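Local coordinates for N-isopropylammelide isopropylaminohydrolase (Burkholderia multivorans ATCC 17616, PDB 6NBO), which belongs to the amidohydrolase family of TIM-barrel metal-dependent enzymes and holds zinc in its active site, at residues H250-D256 with P281-P287. Numbering follows the deposited sequence.
Sequences HAFCLGD and PAAVPVP
Phe252 and Val284 meet where two loops at the C-terminal ends of neighbouring strands, 246-250 and 275-278, pack side by side in the amidohydrolase TIM barrel. They illustrate how such a barrel builds its active-site rim: one strand ends in a metal ligand, and the loop beyond it leans on the loop of the next strand. Followed outward, Phe252 starts with CB, 3.5 Å from the backbone O of Pro285. A chi1 of -55° sets CG beside the backbone N and turns one ring face to Val284. CG lies against Val284 CG2 at 3.9 Å, with CD2 near the same methyl; CD1 comes close to Pro285 O, CE1 reaches Pro281 CG at 3.8 Å, and CZ, the tip, faces Val284 CG1. That methyl sits almost over the ring centre, 4.1 Å from the centroid and 12° off the normal, a CH-pi contact. The ring thus has a valine methyl over its centre on one face and CB of His250, a zinc ligand, near the rim of the other. Pro285 O, buried here, has no hydrogen-bonding partner in the model.

Farther along, in the short, weakly bonded helical turn around 253-256, Leu254 CB meets Pro287 CB at 4.0 Å, while Gly255 CA passes 3.4 Å from Val286 O. Asp256 brings OD1 against the Pro285 ring, but its carboxylate is held chiefly from outside, OD2 accepting a hydrogen bond from Gly223 N and forming a salt bridge with Arg222. Arg328 likewise grips the second loop through the carbonyls of Pro281 and Val284. Where strand 246-250 ends, Pro287 CD comes within 3.3 Å of His250 O.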
ATOM      1  N   HIS A 250       7.472   2.816  -7.488  1.00 22.73           N
ATOM      2  CA  HIS A 250       7.566   2.541  -8.921  1.00 25.52           C
ATOM      3  C   HIS A 250       8.981   2.106  -9.293  1.00 28.20           C
ATOM      4  O   HIS A 250       9.207   0.925  -9.580  1.00 30.93           O
ATOM      5  CB  HIS A 250       7.087   3.746  -9.734  1.00 30.00           C
ATOM      6  CG  HIS A 250       5.693   4.170  -9.385  1.00 39.49           C
ATOM      7  ND1 HIS A 250       4.665   3.264  -9.217  1.00 42.60           N
ATOM      8  CD2 HIS A 250       5.165   5.389  -9.126  1.00 40.15           C
ATOM      9  CE1 HIS A 250       3.559   3.910  -8.892  1.00 48.46           C
ATOM     10  NE2 HIS A 250       3.832   5.202  -8.836  1.00 46.53           N
ATOM     11  N   ALA A 251       9.941   3.031  -9.269  1.00 26.80           N
ATOM     12  CA  ALA A 251      11.353   2.685  -9.438  1.00 27.90           C
ATOM     13  C   ALA A 251      11.603   1.954 -10.754  1.00 27.04           C
ATOM     14  O   ALA A 251      12.392   1.008 -10.811  1.00 25.98           O
ATOM     15  CB  ALA A 251      11.858   1.855  -8.256  1.00 27.33           C
ATOM     16  N   PHE A 252      10.928   2.409 -11.821  1.00 23.59           N
ATOM     17  CA  PHE A 252      11.048   1.780 -13.134  1.00 25.13           C
ATOM     18  C   PHE A 252      12.499   1.665 -13.593  1.00 32.17           C
ATOM     19  O   PHE A 252      12.839   0.728 -14.326  1.00 31.82           O
ATOM     20  CB  PHE A 252      10.258   2.570 -14.182  1.00 30.23           C
ATOM     21  CG  PHE A 252       8.814   2.773 -13.840  1.00 31.32           C
ATOM     22  CD1 PHE A 252       8.083   1.779 -13.210  1.00 34.32           C
ATOM     23  CD2 PHE A 252       8.184   3.962 -14.159  1.00 34.63           C
ATOM     24  CE1 PHE A 252       6.745   1.974 -12.899  1.00 37.32           C
ATOM     25  CE2 PHE A 252       6.852   4.165 -13.855  1.00 37.60           C
ATOM     26  CZ  PHE A 252       6.128   3.170 -13.227  1.00 38.64           C
ATOM     27  N   CYS A 253      13.362   2.606 -13.202  1.00 29.25           N
ATOM     28  CA  CYS A 253      14.734   2.563 -13.707  1.00 27.52           C
ATOM     29  C   CYS A 253      15.459   1.289 -13.297  1.00 33.14           C
ATOM     30  O   CYS A 253      16.414   0.890 -13.972  1.00 33.51           O
ATOM     31  CB  CYS A 253      15.525   3.787 -13.233  1.00 29.72           C
ATOM     32  SG  CYS A 253      15.798   3.885 -11.441  1.00 32.00           S
ATOM     33  N   LEU A 254      15.015   0.635 -12.220  1.00 33.22           N
ATOM     34  CA  LEU A 254      15.623  -0.621 -11.801  1.00 31.82           C
ATOM     35  C   LEU A 254      15.376  -1.736 -12.807  1.00 32.49           C
ATOM     36  O   LEU A 254      16.081  -2.749 -12.777  1.00 41.86           O
ATOM     37  CB  LEU A 254      15.098  -1.020 -10.414  1.00 27.89           C
ATOM     38  CG  LEU A 254      15.476  -0.109  -9.233  1.00 27.92           C
ATOM     39  CD1 LEU A 254      14.752  -0.514  -7.935  1.00 29.19           C
ATOM     40  CD2 LEU A 254      16.985  -0.111  -9.012  1.00 31.86           C
ATOM     41  N   GLY A 255      14.397  -1.579 -13.696  1.00 32.42           N
ATOM     42  CA  GLY A 255      14.252  -2.481 -14.821  1.00 33.58           C
ATOM     43  C   GLY A 255      15.016  -2.080 -16.062  1.00 35.01           C
ATOM     44  O   GLY A 255      15.156  -2.895 -16.978  1.00 37.31           O
ATOM     45  N   ASP A 256      15.531  -0.844 -16.115  1.00 33.55           N
ATOM     46  CA  ASP A 256      16.326  -0.378 -17.253  1.00 33.15           C
ATOM     47  C   ASP A 256      17.813  -0.677 -17.114  1.00 39.36           C
ATOM     48  O   ASP A 256      18.503  -0.863 -18.127  1.00 39.93           O
ATOM     49  CB  ASP A 256      16.181   1.139 -17.432  1.00 35.15           C
ATOM     50  CG  ASP A 256      14.775   1.562 -17.780  1.00 37.03           C
ATOM     51  OD1 ASP A 256      14.134   0.907 -18.623  1.00 40.91           O
ATOM     52  OD2 ASP A 256      14.312   2.568 -17.218  1.00 35.64           O
ATOM     53  N   PRO A 281       2.816  -2.329 -13.514  1.00 29.41           N
ATOM     54  CA  PRO A 281       2.289  -1.849 -14.799  1.00 29.64           C
ATOM     55  C   PRO A 281       2.775  -2.736 -15.937  1.00 39.96           C
ATOM     56  O   PRO A 281       3.931  -3.158 -15.970  1.00 36.73           O
ATOM     57  CB  PRO A 281       2.854  -0.429 -14.908  1.00 37.55           C
ATOM     58  CG  PRO A 281       4.114  -0.479 -14.073  1.00 34.02           C
ATOM     59  CD  PRO A 281       3.761  -1.369 -12.921  1.00 31.95           C
ATOM     60  N   ALA A 282       1.871  -3.042 -16.865  1.00 52.52           N
ATOM     61  CA  ALA A 282       2.165  -4.030 -17.894  1.00 57.19           C
ATOM     62  C   ALA A 282       2.921  -3.460 -19.088  1.00 56.08           C
ATOM     63  O   ALA A 282       3.335  -4.242 -19.952  1.00 64.21           O
ATOM     64  CB  ALA A 282       0.869  -4.694 -18.377  1.00 58.96           C
ATOM     65  N   ALA A 283       3.138  -2.139 -19.156  1.00 51.83           N
ATOM     66  CA  ALA A 283       3.682  -1.513 -20.358  1.00 57.89           C
ATOM     67  C   ALA A 283       4.942  -0.689 -20.107  1.00 54.24           C
ATOM     68  O   ALA A 283       5.329   0.111 -20.967  1.00 51.66           O
ATOM     69  CB  ALA A 283       2.619  -0.629 -21.023  1.00 62.68           C
ATOM     70  N   VAL A 284       5.589  -0.851 -18.958  1.00 49.00           N
ATOM     71  CA  VAL A 284       6.879  -0.214 -18.693  1.00 41.77           C
ATOM     72  C   VAL A 284       7.731  -1.173 -17.885  1.00 47.67           C
ATOM     73  O   VAL A 284       7.206  -2.055 -17.191  1.00 40.66           O
ATOM     74  CB  VAL A 284       6.703   1.127 -17.930  1.00 51.08           C
ATOM     75  CG1 VAL A 284       5.823   0.937 -16.722  1.00 44.51           C
ATOM     76  CG2 VAL A 284       8.035   1.764 -17.519  1.00 51.61           C
ATOM     77  N   PRO A 285       9.055  -1.099 -18.042  1.00 41.51           N
ATOM     78  CA  PRO A 285       9.930  -1.935 -17.210  1.00 42.25           C
ATOM     79  C   PRO A 285       9.679  -1.720 -15.724  1.00 38.26           C
ATOM     80  O   PRO A 285       9.315  -0.628 -15.275  1.00 30.69           O
ATOM     81  CB  PRO A 285      11.347  -1.493 -17.616  1.00 42.11           C
ATOM     82  CG  PRO A 285      11.181  -0.584 -18.809  1.00 50.92           C
ATOM     83  CD  PRO A 285       9.756  -0.643 -19.254  1.00 53.66           C
ATOM     84  N   VAL A 286       9.857  -2.789 -14.957  1.00 33.16           N
ATOM     85  CA  VAL A 286       9.601  -2.749 -13.519  1.00 32.30           C
ATOM     86  C   VAL A 286      10.800  -3.355 -12.802  1.00 30.93           C
ATOM     87  O   VAL A 286      11.577  -4.120 -13.391  1.00 30.79           O
ATOM     88  CB  VAL A 286       8.303  -3.507 -13.152  1.00 32.33           C
ATOM     89  CG1 VAL A 286       7.092  -2.813 -13.761  1.00 33.12           C
ATOM     90  CG2 VAL A 286       8.391  -4.946 -13.624  1.00 29.93           C
ATOM     91  N   PRO A 287      10.980  -3.036 -11.524  1.00 31.35           N
ATOM     92  CA  PRO A 287      11.945  -3.803 -10.728  1.00 36.51           C
ATOM     93  C   PRO A 287      11.527  -5.267 -10.670  1.00 37.48           C
ATOM     94  O   PRO A 287      10.352  -5.593 -10.470  1.00 33.10           O
ATOM     95  CB  PRO A 287      11.898  -3.132  -9.350  1.00 30.63           C
ATOM     96  CG  PRO A 287      10.632  -2.341  -9.335  1.00 40.48           C
ATOM     97  CD  PRO A 287      10.353  -1.952 -10.752  1.00 30.26           C
TER